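Local coordinates for protein folylpolyglutamate synthase (FolC) (Helicobacter pylori, PDB 6K8C) that probably adds glutamate to dihydropteroate and further glutamates to tetrahydrofolates, at the cost of ATP, in folate biosynthesis, at residues A[309-320]-A[334-345]. Residues are numbered along the deposited sequence; the frame is centred on the assembly and turned at random.
Sequences ILIYNCYQDKDA and VLILELHEERVI
With chi1 at -144°, away from any staggered value, and chi2 at -24°, N313 stretches its carboxamide from L337 O to the returning chain at V344 and I345. ND2 donates to L337 O (2.8 Å), meeting that carbonyl from above its plane. OD1 faces the other way: it accepts from the backbone N of the next residue, C314, and from a water that also donates to I345 O, while I345 CG2 lies 3.3 Å from OD1. Bonds at both ends thus fix the rotation of the amide.

Before this point the pairing is regular parallel sheet. L335 N reaches L310 O (2.6 Å), Y312 N reaches L335 O, and L337 N reaches Y312 O, as expected of the beta-alpha-beta unit in which helix 320-327 links strands 308-312 and 331-336 of the glutamate ligase domain. Beyond N313 the backbones meet again: I345 N donates almost straight to C314 O (2.8 Å, 175° at the hydrogen), and R343 O receives Q316 N.

R343, bent at chi2 and chi3, lays one guanidinium face over Q316 CB, NH2 being 3.2 Å from that carbon. D317 OD1, 4.5 Å from R343 NH2 and well out of the guanidinium plane, probably contributes only a general attraction. N313 exemplifies how a buried amide, using both donor and acceptor, can continue backbone pairing where strands end, helped here by one water.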
loop_
_atom_site.group_PDB
_atom_site.type_symbol
_atom_site.label_atom_id
_atom_site.label_comp_id
_atom_site.label_asym_id
_atom_site.label_seq_id
_atom_site.Cartn_x
_atom_site.Cartn_y
_atom_site.Cartn_z
ATOM N N ILE A 309 5.518 -16.811 18.987
ATOM C CA ILE A 309 4.709 -15.825 19.689
ATOM C C ILE A 309 4.194 -14.804 18.686
ATOM O O ILE A 309 4.936 -14.353 17.804
ATOM C CB ILE A 309 5.531 -15.148 20.804
ATOM C CG1 ILE A 309 6.025 -16.198 21.807
ATOM C CG2 ILE A 309 4.722 -14.061 21.499
ATOM C CD1 ILE A 309 6.840 -15.613 22.953
ATOM N N LEU A 310 2.926 -14.432 18.815
ATOM C CA LEU A 310 2.321 -13.417 17.962
ATOM C C LEU A 310 2.265 -12.084 18.699
ATOM O O LEU A 310 1.751 -12.011 19.819
ATOM C CB LEU A 310 0.914 -13.841 17.532
ATOM C CG LEU A 310 0.201 -12.884 16.574
ATOM C CD1 LEU A 310 0.893 -12.873 15.216
ATOM C CD2 LEU A 310 -1.263 -13.278 16.420
ATOM N N ILE A 311 2.795 -11.037 18.070
ATOM C CA ILE A 311 2.666 -9.665 18.554
ATOM C C ILE A 311 1.619 -8.985 17.683
ATOM O O ILE A 311 1.799 -8.869 16.465
ATOM C CB ILE A 311 4.013 -8.922 18.507
ATOM C CG1 ILE A 311 4.998 -9.570 19.480
ATOM C CG2 ILE A 311 3.837 -7.444 18.848
ATOM C CD1 ILE A 311 6.457 -9.224 19.207
ATOM N N TYR A 312 0.519 -8.545 18.294
ATOM C CA TYR A 312 -0.708 -8.377 17.529
ATOM C C TYR A 312 -1.592 -7.276 18.095
ATOM O O TYR A 312 -1.723 -7.124 19.313
ATOM C CB TYR A 312 -1.491 -9.703 17.507
ATOM C CG TYR A 312 -2.834 -9.652 16.808
ATOM C CD1 TYR A 312 -2.932 -9.861 15.436
ATOM C CD2 TYR A 312 -4.003 -9.410 17.520
ATOM C CE1 TYR A 312 -4.162 -9.821 14.791
ATOM C CE2 TYR A 312 -5.231 -9.365 16.885
ATOM C CZ TYR A 312 -5.306 -9.573 15.520
ATOM O OH TYR A 312 -6.527 -9.530 14.884
ATOM N N ASN A 313 -2.203 -6.523 17.184
ATOM C CA ASN A 313 -3.414 -5.762 17.453
ATOM C C ASN A 313 -4.120 -5.577 16.117
ATOM O O ASN A 313 -3.563 -5.882 15.060
ATOM C CB ASN A 313 -3.115 -4.419 18.131
ATOM C CG ASN A 313 -4.179 -4.032 19.147
ATOM O OD1 ASN A 313 -5.324 -4.484 19.069
ATOM N ND2 ASN A 313 -3.809 -3.186 20.101
ATOM N N CYS A 314 -5.354 -5.081 16.157
ATOM C CA CYS A 314 -6.078 -4.887 14.905
ATOM C C CYS A 314 -7.126 -3.795 15.068
ATOM O O CYS A 314 -7.476 -3.392 16.179
ATOM C CB CYS A 314 -6.724 -6.190 14.429
ATOM S SG CYS A 314 -8.186 -6.666 15.357
ATOM N N TYR A 315 -7.618 -3.321 13.928
ATOM C CA TYR A 315 -8.671 -2.321 13.902
ATOM C C TYR A 315 -10.023 -2.979 14.179
ATOM O O TYR A 315 -10.169 -4.206 14.123
ATOM C CB TYR A 315 -8.678 -1.594 12.554
ATOM C CG TYR A 315 -7.486 -0.682 12.355
ATOM C CD1 TYR A 315 -7.227 0.359 13.242
ATOM C CD2 TYR A 315 -6.611 -0.870 11.288
ATOM C CE1 TYR A 315 -6.136 1.194 13.068
ATOM C CE2 TYR A 315 -5.518 -0.040 11.106
ATOM C CZ TYR A 315 -5.286 0.989 11.997
ATOM O OH TYR A 315 -4.197 1.813 11.817
ATOM N N GLN A 316 -11.015 -2.142 14.493
ATOM C CA GLN A 316 -12.320 -2.642 14.914
ATOM C C GLN A 316 -13.125 -3.245 13.770
ATOM O O GLN A 316 -14.065 -4.010 14.020
ATOM C CB GLN A 316 -13.112 -1.512 15.561
ATOM C CG GLN A 316 -13.040 -1.485 17.071
ATOM C CD GLN A 316 -14.073 -2.394 17.699
ATOM O OE1 GLN A 316 -15.263 -2.071 17.726
ATOM N NE2 GLN A 316 -13.629 -3.545 18.196
ATOM N N ASP A 317 -12.773 -2.929 12.528
ATOM C CA ASP A 317 -13.543 -3.348 11.366
ATOM C C ASP A 317 -13.101 -4.694 10.807
ATOM O O ASP A 317 -13.693 -5.161 9.826
ATOM C CB ASP A 317 -13.438 -2.289 10.265
ATOM C CG ASP A 317 -12.026 -1.726 10.133
ATOM O OD1 ASP A 317 -11.495 -1.169 11.124
ATOM O OD2 ASP A 317 -11.446 -1.833 9.033
ATOM N N LYS A 318 -12.078 -5.318 11.382
ATOM C CA LYS A 318 -11.490 -6.522 10.817
ATOM C C LYS A 318 -11.967 -7.767 11.557
ATOM O O LYS A 318 -12.379 -7.717 12.719
ATOM C CB LYS A 318 -9.963 -6.436 10.853
ATOM C CG LYS A 318 -9.398 -5.299 10.016
ATOM C CD LYS A 318 -9.390 -5.641 8.534
ATOM C CE LYS A 318 -9.573 -4.401 7.668
ATOM N NZ LYS A 318 -10.982 -3.913 7.664
ATOM N N ASP A 319 -11.904 -8.899 10.852
ATOM C CA ASP A 319 -12.329 -10.189 11.395
ATOM C C ASP A 319 -11.168 -10.780 12.188
ATOM O O ASP A 319 -10.467 -11.693 11.748
ATOM C CB ASP A 319 -12.783 -11.118 10.276
ATOM C CG ASP A 319 -13.469 -12.376 10.794
ATOM O OD1 ASP A 319 -13.436 -12.626 12.019
ATOM O OD2 ASP A 319 -14.040 -13.117 9.965
ATOM N N ALA A 320 -10.973 -10.239 13.394
ATOM C CA ALA A 320 -9.873 -10.689 14.239
ATOM C C ALA A 320 -10.006 -12.165 14.586
ATOM O O ALA A 320 -9.008 -12.895 14.615
ATOM C CB ALA A 320 -9.811 -9.847 15.510
ATOM N N VAL A 334 -0.022 -15.007 22.460
ATOM C CA VAL A 334 -0.271 -13.718 21.825
ATOM C C VAL A 334 0.133 -12.619 22.793
ATOM O O VAL A 334 -0.335 -12.588 23.936
ATOM C CB VAL A 334 -1.742 -13.556 21.411
ATOM C CG1 VAL A 334 -1.958 -12.196 20.748
ATOM C CG2 VAL A 334 -2.172 -14.690 20.476
ATOM N N LEU A 335 0.998 -11.718 22.339
ATOM C CA LEU A 335 1.324 -10.509 23.085
ATOM C C LEU A 335 0.606 -9.345 22.416
ATOM O O LEU A 335 0.920 -8.986 21.277
ATOM C CB LEU A 335 2.833 -10.282 23.136
ATOM C CG LEU A 335 3.643 -11.377 23.839
ATOM C CD1 LEU A 335 5.135 -11.060 23.801
ATOM C CD2 LEU A 335 3.167 -11.581 25.273
ATOM N N ILE A 336 -0.376 -8.773 23.111
ATOM C CA ILE A 336 -1.134 -7.663 22.546
ATOM C C ILE A 336 -0.281 -6.404 22.569
ATOM O O ILE A 336 0.243 -6.011 23.619
ATOM C CB ILE A 336 -2.446 -7.458 23.317
ATOM C CG1 ILE A 336 -3.248 -8.762 23.363
ATOM C CG2 ILE A 336 -3.259 -6.333 22.688
ATOM C CD1 ILE A 336 -4.337 -8.775 24.411
ATOM N N LEU A 337 -0.136 -5.764 21.406
ATOM C CA LEU A 337 0.586 -4.496 21.293
ATOM C C LEU A 337 -0.394 -3.367 21.576
ATOM O O LEU A 337 -1.127 -2.911 20.694
ATOM C CB LEU A 337 1.231 -4.349 19.919
ATOM C CG LEU A 337 2.246 -3.208 19.790
ATOM C CD1 LEU A 337 3.411 -3.424 20.719
ATOM C CD2 LEU A 337 2.731 -3.058 18.355
ATOM N N GLU A 338 -0.403 -2.915 22.829
ATOM C CA GLU A 338 -1.285 -1.843 23.272
ATOM C C GLU A 338 -1.213 -0.647 22.334
ATOM O O GLU A 338 -0.134 -0.098 22.090
ATOM C CB GLU A 338 -0.898 -1.421 24.690
ATOM C CG GLU A 338 -1.998 -0.716 25.462
ATOM C CD GLU A 338 -2.068 -1.187 26.896
ATOM O OE1 GLU A 338 -1.046 -1.061 27.602
ATOM O OE2 GLU A 338 -3.137 -1.673 27.320
ATOM N N LEU A 339 -2.367 -0.267 21.784
ATOM C CA LEU A 339 -2.500 0.913 20.944
ATOM C C LEU A 339 -3.755 1.658 21.362
ATOM O O LEU A 339 -4.809 1.045 21.556
ATOM C CB LEU A 339 -2.582 0.554 19.454
ATOM C CG LEU A 339 -1.290 0.124 18.761
ATOM C CD1 LEU A 339 -1.613 -0.672 17.511
ATOM C CD2 LEU A 339 -0.425 1.324 18.432
ATOM N N HIS A 340 -3.640 2.977 21.498
ATOM C CA HIS A 340 -4.744 3.812 21.949
ATOM C C HIS A 340 -5.376 4.613 20.822
ATOM O O HIS A 340 -6.330 5.358 21.067
ATOM C CB HIS A 340 -4.266 4.743 23.064
ATOM C CG HIS A 340 -3.851 4.016 24.305
ATOM N ND1 HIS A 340 -4.751 3.621 25.272
ATOM C CD2 HIS A 340 -2.637 3.584 24.722
ATOM C CE1 HIS A 340 -4.106 2.990 26.238
ATOM N NE2 HIS A 340 -2.823 2.954 25.929
ATOM N N GLU A 341 -4.868 4.475 19.601
ATOM C CA GLU A 341 -5.523 5.056 18.442
ATOM C C GLU A 341 -6.955 4.537 18.353
ATOM O O GLU A 341 -7.262 3.422 18.780
ATOM C CB GLU A 341 -4.724 4.730 17.178
ATOM C CG GLU A 341 -3.387 5.483 17.062
ATOM C CD GLU A 341 -2.310 5.019 18.050
ATOM O OE1 GLU A 341 -2.640 4.373 19.069
ATOM O OE2 GLU A 341 -1.119 5.312 17.808
ATOM N N GLU A 342 -7.839 5.364 17.797
ATOM C CA GLU A 342 -9.247 5.255 18.162
ATOM C C GLU A 342 -9.957 4.082 17.492
ATOM O O GLU A 342 -10.767 3.407 18.138
ATOM C CB GLU A 342 -9.963 6.570 17.861
ATOM C CG GLU A 342 -9.979 7.497 19.066
ATOM C CD GLU A 342 -11.030 7.101 20.087
ATOM O OE1 GLU A 342 -10.820 7.359 21.292
ATOM O OE2 GLU A 342 -12.069 6.538 19.681
ATOM N N ARG A 343 -9.695 3.815 16.215
ATOM C CA ARG A 343 -10.391 2.704 15.574
ATOM C C ARG A 343 -9.730 1.352 15.834
ATOM O O ARG A 343 -10.017 0.388 15.116
ATOM C CB ARG A 343 -10.526 2.950 14.071
ATOM C CG ARG A 343 -11.586 3.985 13.731
ATOM C CD ARG A 343 -12.940 3.638 14.362
ATOM N NE ARG A 343 -13.596 2.488 13.739
ATOM C CZ ARG A 343 -14.229 1.525 14.406
ATOM N NH1 ARG A 343 -14.293 1.556 15.732
ATOM N NH2 ARG A 343 -14.800 0.526 13.745
ATOM N N VAL A 344 -8.865 1.260 16.846
ATOM C CA VAL A 344 -8.312 -0.025 17.245
ATOM C C VAL A 344 -9.360 -0.802 18.037
ATOM O O VAL A 344 -10.191 -0.222 18.750
ATOM C CB VAL A 344 -7.020 0.186 18.059
ATOM C CG1 VAL A 344 -6.560 -1.104 18.741
ATOM C CG2 VAL A 344 -5.923 0.741 17.162
ATOM N N ILE A 345 -9.342 -2.131 17.889
ATOM C CA ILE A 345 -10.238 -2.979 18.663
ATOM C C ILE A 345 -10.077 -2.680 20.155
ATOM O O ILE A 345 -8.981 -2.371 20.641
ATOM C CB ILE A 345 -9.976 -4.467 18.360
ATOM C CG1 ILE A 345 -11.037 -5.356 19.010
ATOM C CG2 ILE A 345 -8.598 -4.896 18.834
ATOM C CD1 ILE A 345 -11.177 -6.708 18.350
HETATM O O HOH W 1 -6.824 -3.742 21.401
#